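Local coordinates for pantothenate kinase (Coxiella burnetii, PDB 3TQC), which catalyses the ATP-dependent phosphorylation of pantothenate to 4'-phosphopantothenate, the first step of coenzyme A biosynthesis, at residues B[42-46]-B[111-117]; B[90-94]-B[164-170]; B[131-137]-B[181-186]; B[300-304]-B[316-320]. One frame throughout, in Å; residues are numbered along the deposited sequence.

Interaction 1 of 4, residues B[42-46]-B[111-117]; sequences KLQGQ and VLKALLS
Lys42 and Leu43 close on one small residue, Ala114, which sits on helix 105-116, the helix that follows the P-loop (Walker A motif) in this P-loop kinase. These three residues supply more than half of the surface buried here, and they illustrate how an alanine on a helix can let a neighbouring segment come close: the CB of Lys42 rests 3.7 Å from the CB of Ala114, with the Leu43 branch beside it, its CD2 at 3.8 Å from that same Ala114 CB.

Leu43 spreads its two methyls along the helix. CD2 also meets CG1 of Val111, one turn before Ala114, whereas CD1 reaches CD2 of Leu115 at 4.1 Å, the two leucine side chains crossing at about a right angle. Val111 and Leu115 in turn lie on Tyr59 of the long helix 52-84, so Leu43 adds to an apolar layer already formed between two helices. At the far end of the 42-46 loop, CG of Gln46 touches CG2 of Val111 at 3.6 Å; the Gln46 side chain also leans on Thr107 and Arg110 of the same helix.

Lys42 behaves differently beyond its CB. Its chain runs fully extended past Ala114, its aliphatic part following the helix toward Ser117, and its amine donates to Ser117 OG from NZ at 2.7 Å. The serine hydroxyl stands between its own backbone N and carbonyl carbon (chi1 86°), which turns it back over the last turn; there OG donates its proton to Ala114 O, 2.9 Å away and tilted 34° from the carbonyl plane.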
loop_
_atom_site.group_PDB
_atom_site.type_symbol
_atom_site.label_atom_id
_atom_site.label_comp_id
_atom_site.label_asym_id
_atom_site.label_seq_id
_atom_site.Cartn_x
_atom_site.Cartn_y
_atom_site.Cartn_z
ATOM N N LYS B 42 15.232 28.507 -6.059
ATOM C CA LYS B 42 15.301 27.036 -5.922
ATOM C C LYS B 42 14.909 26.288 -7.203
ATOM O O LYS B 42 15.399 25.199 -7.456
ATOM C CB LYS B 42 14.422 26.543 -4.766
ATOM C CG LYS B 42 14.933 26.949 -3.411
ATOM C CD LYS B 42 14.332 26.138 -2.282
ATOM C CE LYS B 42 14.770 26.700 -0.937
ATOM N NZ LYS B 42 14.084 25.993 0.166
ATOM N N LEU B 43 14.029 26.895 -7.993
ATOM C CA LEU B 43 13.548 26.321 -9.247
ATOM C C LEU B 43 14.461 26.576 -10.446
ATOM O O LEU B 43 14.188 26.052 -11.532
ATOM C CB LEU B 43 12.146 26.856 -9.552
ATOM C CG LEU B 43 11.064 26.329 -8.609
ATOM C CD1 LEU B 43 9.872 27.262 -8.561
ATOM C CD2 LEU B 43 10.646 24.923 -9.029
ATOM N N GLN B 44 15.526 27.362 -10.269
ATOM C CA GLN B 44 16.479 27.648 -11.360
ATOM C C GLN B 44 16.857 26.397 -12.151
ATOM O O GLN B 44 17.237 25.375 -11.564
ATOM C CB GLN B 44 17.772 28.273 -10.824
ATOM C CG GLN B 44 17.727 29.759 -10.662
ATOM C CD GLN B 44 18.978 30.286 -10.011
ATOM O OE1 GLN B 44 19.752 31.023 -10.623
ATOM N NE2 GLN B 44 19.198 29.899 -8.762
ATOM N N GLY B 45 16.762 26.496 -13.479
ATOM C CA GLY B 45 17.033 25.374 -14.378
ATOM C C GLY B 45 15.780 24.583 -14.707
ATOM O O GLY B 45 15.702 23.928 -15.754
ATOM N N GLN B 46 14.797 24.662 -13.815
ATOM C CA GLN B 46 13.563 23.910 -13.924
ATOM C C GLN B 46 12.432 24.802 -14.445
ATOM O O GLN B 46 11.621 24.369 -15.249
ATOM C CB GLN B 46 13.215 23.339 -12.546
ATOM C CG GLN B 46 12.972 21.862 -12.539
ATOM C CD GLN B 46 14.173 21.067 -13.019
ATOM O OE1 GLN B 46 15.313 21.334 -12.637
ATOM N NE2 GLN B 46 13.916 20.089 -13.876
ATOM N N VAL B 111 10.851 19.809 -9.134
ATOM C CA VAL B 111 9.972 20.950 -8.956
ATOM C C VAL B 111 9.298 20.876 -7.587
ATOM O O VAL B 111 9.267 21.875 -6.849
ATOM C CB VAL B 111 8.910 21.030 -10.036
ATOM C CG1 VAL B 111 7.849 22.079 -9.656
ATOM C CG2 VAL B 111 9.577 21.348 -11.358
ATOM N N LEU B 112 8.787 19.681 -7.265
ATOM C CA LEU B 112 8.146 19.444 -5.978
ATOM C C LEU B 112 9.126 19.563 -4.824
ATOM O O LEU B 112 8.733 20.004 -3.754
ATOM C CB LEU B 112 7.439 18.088 -5.945
ATOM C CG LEU B 112 6.145 17.995 -6.773
ATOM C CD1 LEU B 112 5.445 16.660 -6.500
ATOM C CD2 LEU B 112 5.207 19.153 -6.494
ATOM N N LYS B 113 10.385 19.177 -5.029
ATOM C CA LYS B 113 11.399 19.296 -3.979
ATOM C C LYS B 113 11.591 20.761 -3.627
ATOM O O LYS B 113 11.568 21.114 -2.453
ATOM C CB LYS B 113 12.735 18.663 -4.381
ATOM C CG LYS B 113 13.942 19.031 -3.468
ATOM C CD LYS B 113 15.234 18.424 -4.032
ATOM C CE LYS B 113 16.485 18.654 -3.150
ATOM N NZ LYS B 113 16.569 20.062 -2.658
ATOM N N ALA B 114 11.755 21.609 -4.636
ATOM C CA ALA B 114 11.873 23.039 -4.411
ATOM C C ALA B 114 10.624 23.620 -3.746
ATOM O O ALA B 114 10.743 24.349 -2.779
ATOM C CB ALA B 114 12.173 23.775 -5.710
ATOM N N LEU B 115 9.443 23.277 -4.251
ATOM C CA LEU B 115 8.195 23.847 -3.755
ATOM C C LEU B 115 7.791 23.328 -2.386
ATOM O O LEU B 115 7.395 24.103 -1.532
ATOM C CB LEU B 115 7.050 23.590 -4.736
ATOM C CG LEU B 115 7.138 24.348 -6.065
ATOM C CD1 LEU B 115 5.942 23.978 -6.964
ATOM C CD2 LEU B 115 7.187 25.819 -5.829
ATOM N N LEU B 116 7.885 22.021 -2.169
ATOM C CA LEU B 116 7.532 21.470 -0.871
ATOM C C LEU B 116 8.383 22.058 0.249
ATOM O O LEU B 116 7.913 22.174 1.373
ATOM C CB LEU B 116 7.627 19.952 -0.860
ATOM C CG LEU B 116 6.482 19.244 -1.596
ATOM C CD1 LEU B 116 6.744 17.767 -1.702
ATOM C CD2 LEU B 116 5.183 19.492 -0.869
ATOM N N SER B 117 9.610 22.461 -0.063
ATOM C CA SER B 117 10.533 22.937 0.942
ATOM C C SER B 117 10.174 24.344 1.452
ATOM O O SER B 117 10.666 24.757 2.485
ATOM C CB SER B 117 11.967 22.908 0.400
ATOM O OG SER B 117 12.282 24.082 -0.308
#

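Interaction 2 of 4, residues B[90-94]-B[164-170]; sequences KVPYI and LNAIKSG
Lys168 reaches Pro92 by doubling back. Its CB leaves the helix away from the 90-94 segment, and neither CB nor CG makes a close approach to it; the bend at chi2 (-63°) is what redirects the chain. From there each atom has a partner: CD lies 4.1 Å from Val91 CG2, CE lies 4.0 Å from Ile94 CG1 as the two side chains slide past each other in opposite directions, both carbons also running close to Pro92 O, and NZ donates to Pro92 O at 2.8 Å. That carbonyl receives the amine within its own plane, with a C=O...N angle of 160°. NZ also forms a salt bridge to Asp228, whose carboxylate accepts the Ile94 amide as well, so the buried amine is held from two sources and its charge is probably balanced.

Helix 157-168 is thereby fastened to the start of strand 93-99, the central-sheet strand that leads into the P-loop, and the chain leaves the helix through a Schellman motif. Gly170, with positive phi, returns its N to Ile167 O at 3.1 Å, and Val91 packs on this turn, its CG1 3.5 Å from Lys168 O.

Pro92 crosses Ile167 at about a right angle, CG to CG2 at 3.6 Å. Further in, Ile94 CD1 touches both Ile167 CG2 and Leu164 CD2. The second subunit covers the outer side: its Lys320 packs on Val91 and donates from NZ to Ser169 O, and its Arg319 lies against Lys168.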
loop_
_atom_site.group_PDB
_atom_site.type_symbol
_atom_site.label_atom_id
_atom_site.label_comp_id
_atom_site.label_asym_id
_atom_site.label_seq_id
_atom_site.Cartn_x
_atom_site.Cartn_y
_atom_site.Cartn_z
ATOM N N LYS B 90 9.603 11.647 14.786
ATOM C CA LYS B 90 9.031 11.264 13.504
ATOM C C LYS B 90 10.077 10.742 12.524
ATOM O O LYS B 90 11.271 11.018 12.628
ATOM C CB LYS B 90 8.296 12.440 12.866
ATOM C CG LYS B 90 9.213 13.527 12.307
ATOM C CD LYS B 90 8.422 14.788 11.955
ATOM C CE LYS B 90 9.332 15.869 11.361
ATOM N NZ LYS B 90 9.572 15.661 9.893
ATOM N N VAL B 91 9.586 9.983 11.565
ATOM C CA VAL B 91 10.355 9.569 10.427
ATOM C C VAL B 91 9.810 10.406 9.248
ATOM O O VAL B 91 8.752 11.037 9.377
ATOM C CB VAL B 91 10.182 8.058 10.159
ATOM C CG1 VAL B 91 10.881 7.252 11.211
ATOM C CG2 VAL B 91 8.728 7.691 10.095
ATOM N N PRO B 92 10.510 10.393 8.099
ATOM C CA PRO B 92 10.105 11.250 6.990
ATOM C C PRO B 92 8.833 10.767 6.307
ATOM O O PRO B 92 8.522 9.577 6.294
ATOM C CB PRO B 92 11.295 11.164 6.017
ATOM C CG PRO B 92 12.445 10.670 6.846
ATOM C CD PRO B 92 11.767 9.696 7.800
ATOM N N TYR B 93 8.098 11.717 5.774
ATOM C CA TYR B 93 6.986 11.436 4.909
ATOM C C TYR B 93 7.579 11.182 3.527
ATOM O O TYR B 93 8.368 11.984 3.061
ATOM C CB TYR B 93 6.052 12.638 4.881
ATOM C CG TYR B 93 4.725 12.330 4.268
ATOM C CD1 TYR B 93 3.664 11.924 5.047
ATOM C CD2 TYR B 93 4.524 12.455 2.896
ATOM C CE1 TYR B 93 2.450 11.636 4.485
ATOM C CE2 TYR B 93 3.326 12.159 2.327
ATOM C CZ TYR B 93 2.279 11.766 3.126
ATOM O OH TYR B 93 1.066 11.472 2.559
ATOM N N ILE B 94 7.234 10.068 2.894
ATOM C CA ILE B 94 7.823 9.718 1.606
ATOM C C ILE B 94 6.775 9.720 0.518
ATOM O O ILE B 94 5.769 9.020 0.621
ATOM C CB ILE B 94 8.491 8.350 1.626
ATOM C CG1 ILE B 94 9.549 8.283 2.735
ATOM C CG2 ILE B 94 9.128 8.072 0.283
ATOM C CD1 ILE B 94 10.567 7.154 2.546
ATOM N N LEU B 164 14.982 2.270 2.058
ATOM C CA LEU B 164 13.692 2.778 2.488
ATOM C C LEU B 164 13.399 2.343 3.925
ATOM O O LEU B 164 12.945 3.128 4.745
ATOM C CB LEU B 164 12.605 2.327 1.532
ATOM C CG LEU B 164 12.847 2.919 0.137
ATOM C CD1 LEU B 164 11.910 2.327 -0.910
ATOM C CD2 LEU B 164 12.690 4.425 0.199
ATOM N N ASN B 165 13.666 1.083 4.227
ATOM C CA ASN B 165 13.474 0.582 5.574
ATOM C C ASN B 165 14.265 1.421 6.558
ATOM O O ASN B 165 13.759 1.803 7.588
ATOM C CB ASN B 165 13.916 -0.885 5.672
ATOM C CG ASN B 165 13.679 -1.473 7.037
ATOM O OD1 ASN B 165 12.540 -1.565 7.489
ATOM N ND2 ASN B 165 14.753 -1.871 7.711
ATOM N N ALA B 166 15.516 1.699 6.225
ATOM C CA ALA B 166 16.362 2.478 7.113
ATOM C C ALA B 166 15.780 3.879 7.325
ATOM O O ALA B 166 15.767 4.400 8.440
ATOM C CB ALA B 166 17.754 2.553 6.568
ATOM N N ILE B 167 15.277 4.485 6.258
ATOM C CA ILE B 167 14.725 5.830 6.372
ATOM C C ILE B 167 13.494 5.801 7.274
ATOM O O ILE B 167 13.347 6.632 8.154
ATOM C CB ILE B 167 14.437 6.443 5.000
ATOM C CG1 ILE B 167 15.766 6.709 4.277
ATOM C CG2 ILE B 167 13.667 7.758 5.132
ATOM C CD1 ILE B 167 15.614 7.114 2.840
ATOM N N LYS B 168 12.653 4.796 7.083
ATOM C CA LYS B 168 11.403 4.678 7.806
ATOM C C LYS B 168 11.609 4.091 9.178
ATOM O O LYS B 168 10.649 3.955 9.942
ATOM C CB LYS B 168 10.404 3.838 7.007
ATOM C CG LYS B 168 9.679 4.643 5.916
ATOM C CD LYS B 168 8.840 5.769 6.515
ATOM C CE LYS B 168 7.735 6.212 5.580
ATOM N NZ LYS B 168 6.920 7.285 6.178
ATOM N N SER B 169 12.857 3.751 9.490
ATOM C CA SER B 169 13.244 3.354 10.825
ATOM C C SER B 169 13.845 4.525 11.614
ATOM O O SER B 169 14.109 4.394 12.787
ATOM C CB SER B 169 14.238 2.218 10.754
ATOM O OG SER B 169 13.683 1.125 10.085
ATOM N N GLY B 170 14.052 5.669 10.973
ATOM C CA GLY B 170 14.594 6.842 11.655
ATOM C C GLY B 170 16.103 6.941 11.598
ATOM O O GLY B 170 16.687 7.827 12.239
#

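Interaction 3 of 4, residues B[131-137]-B[181-186]; sequences DGFLYSN and HHYYDI
Asn137 meets Asp185 and Tyr184 with both its backbone and its side chain, a compact example of how the start of a helix can be tied to a neighbouring strand. The backbone N of Asn137 donates to Asp185 OD1 at 3.0 Å with a fairly straight N-H...O angle of 158°, coming from above the carboxylate plane. The same oxygen receives a weak bond from its own neighbour, Ile186 N. Nearby, ND2 of Asn137 donates to Tyr184 O at 2.7 Å, though the bond is bent (134°) and leaves the amide plane. The amide and the Asp185 carboxylate lie stacked, their planes only 15° apart.

Asn137 OD1 lies 3.1 Å from Tyr184 O, an acceptor like itself and no partner for it; its donor is Lys149 NZ, and the same lysine makes a cation-pi contact with the Tyr184 ring. Ser136 OG, at the N-cap of helix 137-142, accepts a weak bond from Lys139 N.

Ile186 fills the inside of the bend. Its CD1 lies 3.2 Å from Gly132 O, and its CG1 lies 3.3 Å from Leu134 O, so the methyl end is set among carbonyls.

Tyr184 and Asp185 form a G1 beta bulge opposite Ser180. The three-stranded antiparallel sheet (185-187, 174-180, 190-194) lies beside the loop joining strand 125-129 to helix 137-142, while Phe133 on that loop packs on helix 157-168.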
loop_
_atom_site.group_PDB
_atom_site.type_symbol
_atom_site.label_atom_id
_atom_site.label_comp_id
_atom_site.label_asym_id
_atom_site.label_seq_id
_atom_site.Cartn_x
_atom_site.Cartn_y
_atom_site.Cartn_z
ATOM N N ASP B 131 16.932 4.864 -9.938
ATOM C CA ASP B 131 18.022 4.574 -10.882
ATOM C C ASP B 131 19.279 4.124 -10.162
ATOM O O ASP B 131 20.015 3.250 -10.639
ATOM C CB ASP B 131 18.412 5.826 -11.698
ATOM C CG ASP B 131 17.253 6.427 -12.484
ATOM O OD1 ASP B 131 16.278 5.698 -12.772
ATOM O OD2 ASP B 131 17.328 7.644 -12.814
ATOM N N GLY B 132 19.544 4.765 -9.031
ATOM C CA GLY B 132 20.701 4.464 -8.248
ATOM C C GLY B 132 20.773 3.037 -7.759
ATOM O O GLY B 132 21.848 2.576 -7.384
ATOM N N PHE B 133 19.647 2.337 -7.765
ATOM C CA PHE B 133 19.602 0.955 -7.324
ATOM C C PHE B 133 19.586 -0.031 -8.491
ATOM O O PHE B 133 19.370 -1.217 -8.295
ATOM C CB PHE B 133 18.409 0.758 -6.393
ATOM C CG PHE B 133 18.472 1.631 -5.170
ATOM C CD1 PHE B 133 19.056 1.164 -3.993
ATOM C CD2 PHE B 133 17.987 2.940 -5.209
ATOM C CE1 PHE B 133 19.120 1.971 -2.859
ATOM C CE2 PHE B 133 18.063 3.761 -4.077
ATOM C CZ PHE B 133 18.636 3.262 -2.900
ATOM N N LEU B 134 19.842 0.459 -9.704
ATOM C CA LEU B 134 20.104 -0.418 -10.831
ATOM C C LEU B 134 21.389 -1.169 -10.562
ATOM O O LEU B 134 22.296 -0.632 -9.927
ATOM C CB LEU B 134 20.260 0.382 -12.125
ATOM C CG LEU B 134 18.970 0.962 -12.700
ATOM C CD1 LEU B 134 19.282 1.984 -13.801
ATOM C CD2 LEU B 134 18.072 -0.169 -13.222
ATOM N N TYR B 135 21.465 -2.410 -11.042
ATOM C CA TYR B 135 22.725 -3.140 -11.065
ATOM C C TYR B 135 23.656 -2.446 -12.057
ATOM O O TYR B 135 23.203 -1.871 -13.045
ATOM C CB TYR B 135 22.525 -4.609 -11.481
ATOM C CG TYR B 135 21.782 -5.489 -10.477
ATOM C CD1 TYR B 135 22.274 -5.693 -9.189
ATOM C CD2 TYR B 135 20.605 -6.148 -10.837
ATOM C CE1 TYR B 135 21.599 -6.505 -8.277
ATOM C CE2 TYR B 135 19.925 -6.964 -9.933
ATOM C CZ TYR B 135 20.428 -7.143 -8.658
ATOM O OH TYR B 135 19.755 -7.964 -7.777
ATOM N N SER B 136 24.955 -2.499 -11.796
ATOM C CA SER B 136 25.934 -1.943 -12.714
ATOM C C SER B 136 25.849 -2.634 -14.065
ATOM O O SER B 136 25.321 -3.747 -14.177
ATOM C CB SER B 136 27.335 -2.154 -12.164
ATOM O OG SER B 136 27.573 -3.536 -12.024
ATOM N N ASN B 137 26.387 -1.981 -15.088
ATOM C CA ASN B 137 26.418 -2.569 -16.431
ATOM C C ASN B 137 27.124 -3.923 -16.431
ATOM O O ASN B 137 26.649 -4.869 -17.051
ATOM C CB ASN B 137 27.077 -1.623 -17.440
ATOM C CG ASN B 137 26.190 -0.440 -17.813
ATOM O OD1 ASN B 137 25.001 -0.411 -17.505
ATOM N ND2 ASN B 137 26.773 0.541 -18.491
ATOM N N HIS B 181 23.481 9.011 -15.941
ATOM C CA HIS B 181 22.905 8.827 -17.277
ATOM C C HIS B 181 23.960 9.052 -18.358
ATOM O O HIS B 181 23.902 8.454 -19.436
ATOM C CB HIS B 181 21.724 9.783 -17.489
ATOM C CG HIS B 181 20.543 9.486 -16.613
ATOM N ND1 HIS B 181 19.715 8.403 -16.822
ATOM C CD2 HIS B 181 20.049 10.135 -15.531
ATOM C CE1 HIS B 181 18.762 8.397 -15.905
ATOM N NE2 HIS B 181 18.939 9.440 -15.112
ATOM N N HIS B 182 24.937 9.897 -18.050
ATOM C CA HIS B 182 26.011 10.207 -18.974
ATOM C C HIS B 182 26.871 8.968 -19.235
ATOM O O HIS B 182 27.195 8.659 -20.380
ATOM C CB HIS B 182 26.865 11.341 -18.402
ATOM C CG HIS B 182 27.886 11.875 -19.357
ATOM N ND1 HIS B 182 27.551 12.633 -20.459
ATOM C CD2 HIS B 182 29.236 11.776 -19.364
ATOM C CE1 HIS B 182 28.653 12.975 -21.105
ATOM N NE2 HIS B 182 29.689 12.466 -20.461
ATOM N N TYR B 183 27.238 8.279 -18.160
ATOM C CA TYR B 183 28.016 7.050 -18.247
ATOM C C TYR B 183 27.133 5.809 -18.360
ATOM O O TYR B 183 27.640 4.694 -18.493
ATOM C CB TYR B 183 28.945 6.939 -17.040
ATOM C CG TYR B 183 29.864 8.140 -16.911
ATOM C CD1 TYR B 183 30.783 8.447 -17.916
ATOM C CD2 TYR B 183 29.804 8.979 -15.799
ATOM C CE1 TYR B 183 31.618 9.552 -17.814
ATOM C CE2 TYR B 183 30.643 10.083 -15.686
ATOM C CZ TYR B 183 31.543 10.364 -16.697
ATOM O OH TYR B 183 32.367 11.464 -16.590
ATOM N N TYR B 184 25.816 6.012 -18.317
ATOM C CA TYR B 184 24.840 4.932 -18.436
ATOM C C TYR B 184 25.181 3.815 -17.462
ATOM O O TYR B 184 25.218 2.640 -17.829
ATOM C CB TYR B 184 24.836 4.414 -19.868
ATOM C CG TYR B 184 23.684 3.522 -20.222
ATOM C CD1 TYR B 184 22.371 3.941 -20.044
ATOM C CD2 TYR B 184 23.908 2.264 -20.766
ATOM C CE1 TYR B 184 21.310 3.119 -20.388
ATOM C CE2 TYR B 184 22.867 1.436 -21.112
ATOM C CZ TYR B 184 21.570 1.861 -20.926
ATOM O OH TYR B 184 20.535 1.026 -21.278
ATOM N N ASP B 185 25.459 4.202 -16.222
ATOM C CA ASP B 185 25.949 3.271 -15.228
ATOM C C ASP B 185 25.935 3.854 -13.810
ATOM O O ASP B 185 25.907 5.071 -13.622
ATOM C CB ASP B 185 27.371 2.823 -15.593
ATOM C CG ASP B 185 27.714 1.448 -15.049
ATOM O OD1 ASP B 185 26.914 0.895 -14.258
ATOM O OD2 ASP B 185 28.790 0.925 -15.419
ATOM N N ILE B 186 25.938 2.964 -12.819
ATOM C CA ILE B 186 26.174 3.341 -11.431
ATOM C C ILE B 186 27.571 3.940 -11.334
ATOM O O ILE B 186 28.512 3.459 -11.989
ATOM C CB ILE B 186 26.127 2.100 -10.486
ATOM C CG1 ILE B 186 24.719 1.489 -10.437
ATOM C CG2 ILE B 186 26.622 2.457 -9.094
ATOM C CD1 ILE B 186 23.620 2.462 -10.078
#

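Interaction 4 of 4, residues B[300-304]-B[316-320]; sequences RAQLI and VYLRK
With CG turned anti to the backbone N in both Leu303 (chi1 -169°) and Leu318 (chi1 175°), the two side chains lean together and their CD1 methyls meet at 4.1 Å. The other Leu303 methyl, CD2, comes equally near Val316 CG1. On the opposite face of the sheet Tyr317 lies beside Ile304, the ring atom CD2 4.0 Å from Ile304 CB.

The two segments belong to the antiparallel hairpin of strands 303-307 and 313-319, in which Ile304 and Tyr317 form a hydrogen-bonded pair. Ile304 N donates to Tyr317 O, and Tyr317 N returns the bond to Ile304 O at 2.8 Å, nearly straight at 168°. Leu303 and Leu318 form the adjoining non-hydrogen-bonded pair, and beyond them Arg319 N donates to Gln302 O at 2.7 Å. Strands 16-20 and 229-234 flank the hairpin in the central sheet, while Leu303 and Leu318 are covered by Leu65 of helix 52-84.

Arg319 folds its chain across Gln302, CG resting 3.7 Å from Gln302 CA. Its guanidinium NH1 donates to Asp225 O of the second subunit and, 3.0 Å away, to a water lying in the guanidinium plane.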
loop_
_atom_site.group_PDB
_atom_site.type_symbol
_atom_site.label_atom_id
_atom_site.label_comp_id
_atom_site.label_asym_id
_atom_site.label_seq_id
_atom_site.Cartn_x
_atom_site.Cartn_y
_atom_site.Cartn_z
ATOM N N ARG B 300 -2.425 2.069 -8.685
ATOM C CA ARG B 300 -2.043 2.004 -7.274
ATOM C C ARG B 300 -1.709 3.386 -6.709
ATOM O O ARG B 300 -1.615 3.535 -5.523
ATOM C CB ARG B 300 -0.859 1.067 -7.050
ATOM C CG ARG B 300 -1.108 -0.367 -7.426
ATOM C CD ARG B 300 -0.026 -1.253 -6.839
ATOM N NE ARG B 300 -0.025 -1.169 -5.377
ATOM C CZ ARG B 300 1.057 -1.147 -4.604
ATOM N NH1 ARG B 300 2.277 -1.219 -5.126
ATOM N NH2 ARG B 300 0.904 -1.038 -3.280
ATOM N N ALA B 301 -1.513 4.368 -7.580
ATOM C CA ALA B 301 -1.131 5.715 -7.200
ATOM C C ALA B 301 -2.272 6.446 -6.559
ATOM O O ALA B 301 -3.430 6.230 -6.910
ATOM C CB ALA B 301 -0.667 6.494 -8.424
ATOM N N GLN B 302 -1.942 7.315 -5.615
ATOM C CA GLN B 302 -2.934 8.182 -4.974
ATOM C C GLN B 302 -3.322 9.323 -5.922
ATOM O O GLN B 302 -4.450 9.781 -5.928
ATOM C CB GLN B 302 -2.386 8.778 -3.680
ATOM C CG GLN B 302 -2.535 7.923 -2.463
ATOM C CD GLN B 302 -1.576 6.776 -2.458
ATOM O OE1 GLN B 302 -0.376 6.955 -2.664
ATOM N NE2 GLN B 302 -2.102 5.571 -2.249
ATOM N N LEU B 303 -2.361 9.774 -6.708
ATOM C CA LEU B 303 -2.552 10.917 -7.570
ATOM C C LEU B 303 -1.993 10.595 -8.947
ATOM O O LEU B 303 -0.876 10.100 -9.075
ATOM C CB LEU B 303 -1.827 12.116 -6.966
ATOM C CG LEU B 303 -2.070 13.500 -7.548
ATOM C CD1 LEU B 303 -1.863 14.535 -6.452
ATOM C CD2 LEU B 303 -1.137 13.763 -8.701
ATOM N N ILE B 304 -2.777 10.837 -9.980
ATOM C CA ILE B 304 -2.276 10.660 -11.326
ATOM C C ILE B 304 -2.296 11.999 -12.013
ATOM O O ILE B 304 -3.316 12.667 -12.039
ATOM C CB ILE B 304 -3.090 9.626 -12.100
ATOM C CG1 ILE B 304 -3.007 8.269 -11.387
ATOM C CG2 ILE B 304 -2.582 9.503 -13.534
ATOM C CD1 ILE B 304 -4.086 7.313 -11.802
ATOM N N VAL B 316 -5.913 15.745 -13.444
ATOM C CA VAL B 316 -5.394 15.211 -12.180
ATOM C C VAL B 316 -6.426 14.297 -11.543
ATOM O O VAL B 316 -7.597 14.649 -11.445
ATOM C CB VAL B 316 -5.047 16.340 -11.187
ATOM C CG1 VAL B 316 -4.434 15.774 -9.933
ATOM C CG2 VAL B 316 -4.108 17.334 -11.847
ATOM N N TYR B 317 -5.992 13.096 -11.165
ATOM C CA TYR B 317 -6.817 12.166 -10.406
ATOM C C TYR B 317 -6.260 12.132 -8.999
ATOM O O TYR B 317 -5.059 12.034 -8.816
ATOM C CB TYR B 317 -6.744 10.767 -10.991
ATOM C CG TYR B 317 -7.335 10.614 -12.368
ATOM C CD1 TYR B 317 -8.641 10.190 -12.535
ATOM C CD2 TYR B 317 -6.577 10.867 -13.511
ATOM C CE1 TYR B 317 -9.185 10.030 -13.794
ATOM C CE2 TYR B 317 -7.119 10.702 -14.778
ATOM C CZ TYR B 317 -8.422 10.291 -14.909
ATOM O OH TYR B 317 -8.976 10.131 -16.165
ATOM N N LEU B 318 -7.122 12.220 -7.999
ATOM C CA LEU B 318 -6.675 12.137 -6.623
ATOM C C LEU B 318 -7.614 11.180 -5.910
ATOM O O LEU B 318 -8.845 11.349 -5.949
ATOM C CB LEU B 318 -6.696 13.530 -5.965
ATOM C CG LEU B 318 -6.361 13.641 -4.466
ATOM C CD1 LEU B 318 -4.950 13.192 -4.128
ATOM C CD2 LEU B 318 -6.557 15.078 -4.024
ATOM N N ARG B 319 -7.044 10.170 -5.270
ATOM C CA ARG B 319 -7.845 9.205 -4.527
ATOM C C ARG B 319 -8.753 9.900 -3.517
ATOM O O ARG B 319 -8.324 10.810 -2.781
ATOM C CB ARG B 319 -6.967 8.186 -3.804
ATOM C CG ARG B 319 -6.443 7.042 -4.688
ATOM C CD ARG B 319 -7.556 6.112 -5.178
ATOM N NE ARG B 319 -8.352 5.600 -4.063
ATOM C CZ ARG B 319 -8.030 4.558 -3.292
ATOM N NH1 ARG B 319 -6.934 3.859 -3.518
ATOM N NH2 ARG B 319 -8.831 4.208 -2.285
ATOM N N LYS B 320 -10.014 9.483 -3.488
ATOM C CA LYS B 320 -10.942 10.041 -2.515
ATOM C C LYS B 320 -10.532 9.582 -1.124
ATOM O O LYS B 320 -10.088 8.456 -0.946
ATOM C CB LYS B 320 -12.360 9.604 -2.801
ATOM C CG LYS B 320 -12.868 10.023 -4.162
ATOM C CD LYS B 320 -14.262 9.477 -4.407
ATOM C CE LYS B 320 -14.835 9.947 -5.735
ATOM N NZ LYS B 320 -16.081 9.231 -6.121
HETATM O O HOH W 1 -4.682 4.403 -5.364
#

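Strand 93-99, the P-loop and helix 105-116 follow one another in the chain; interaction 2 holds the start of the strand and interaction 1 the later part of the helix. Their centres lie 22 Å apart, their nearest atoms about 7 Å. Interactions 1 and 3 approach the nucleotide site from different sides: the side chain of Gln46 is about 7 Å from the bound ADP and that of His181 about 6 Å, while the side chain of Asp131 is about 6 Å from that of Lys105. Interaction 4 stands further back, with the side chain of Val316 about 12 Å from ADP and its centre 30 Å from that of interaction 3. Interactions 2 and 4 reach the same central sheet and both meet the second subunit, where Lys168 and Arg319 pack across the interface.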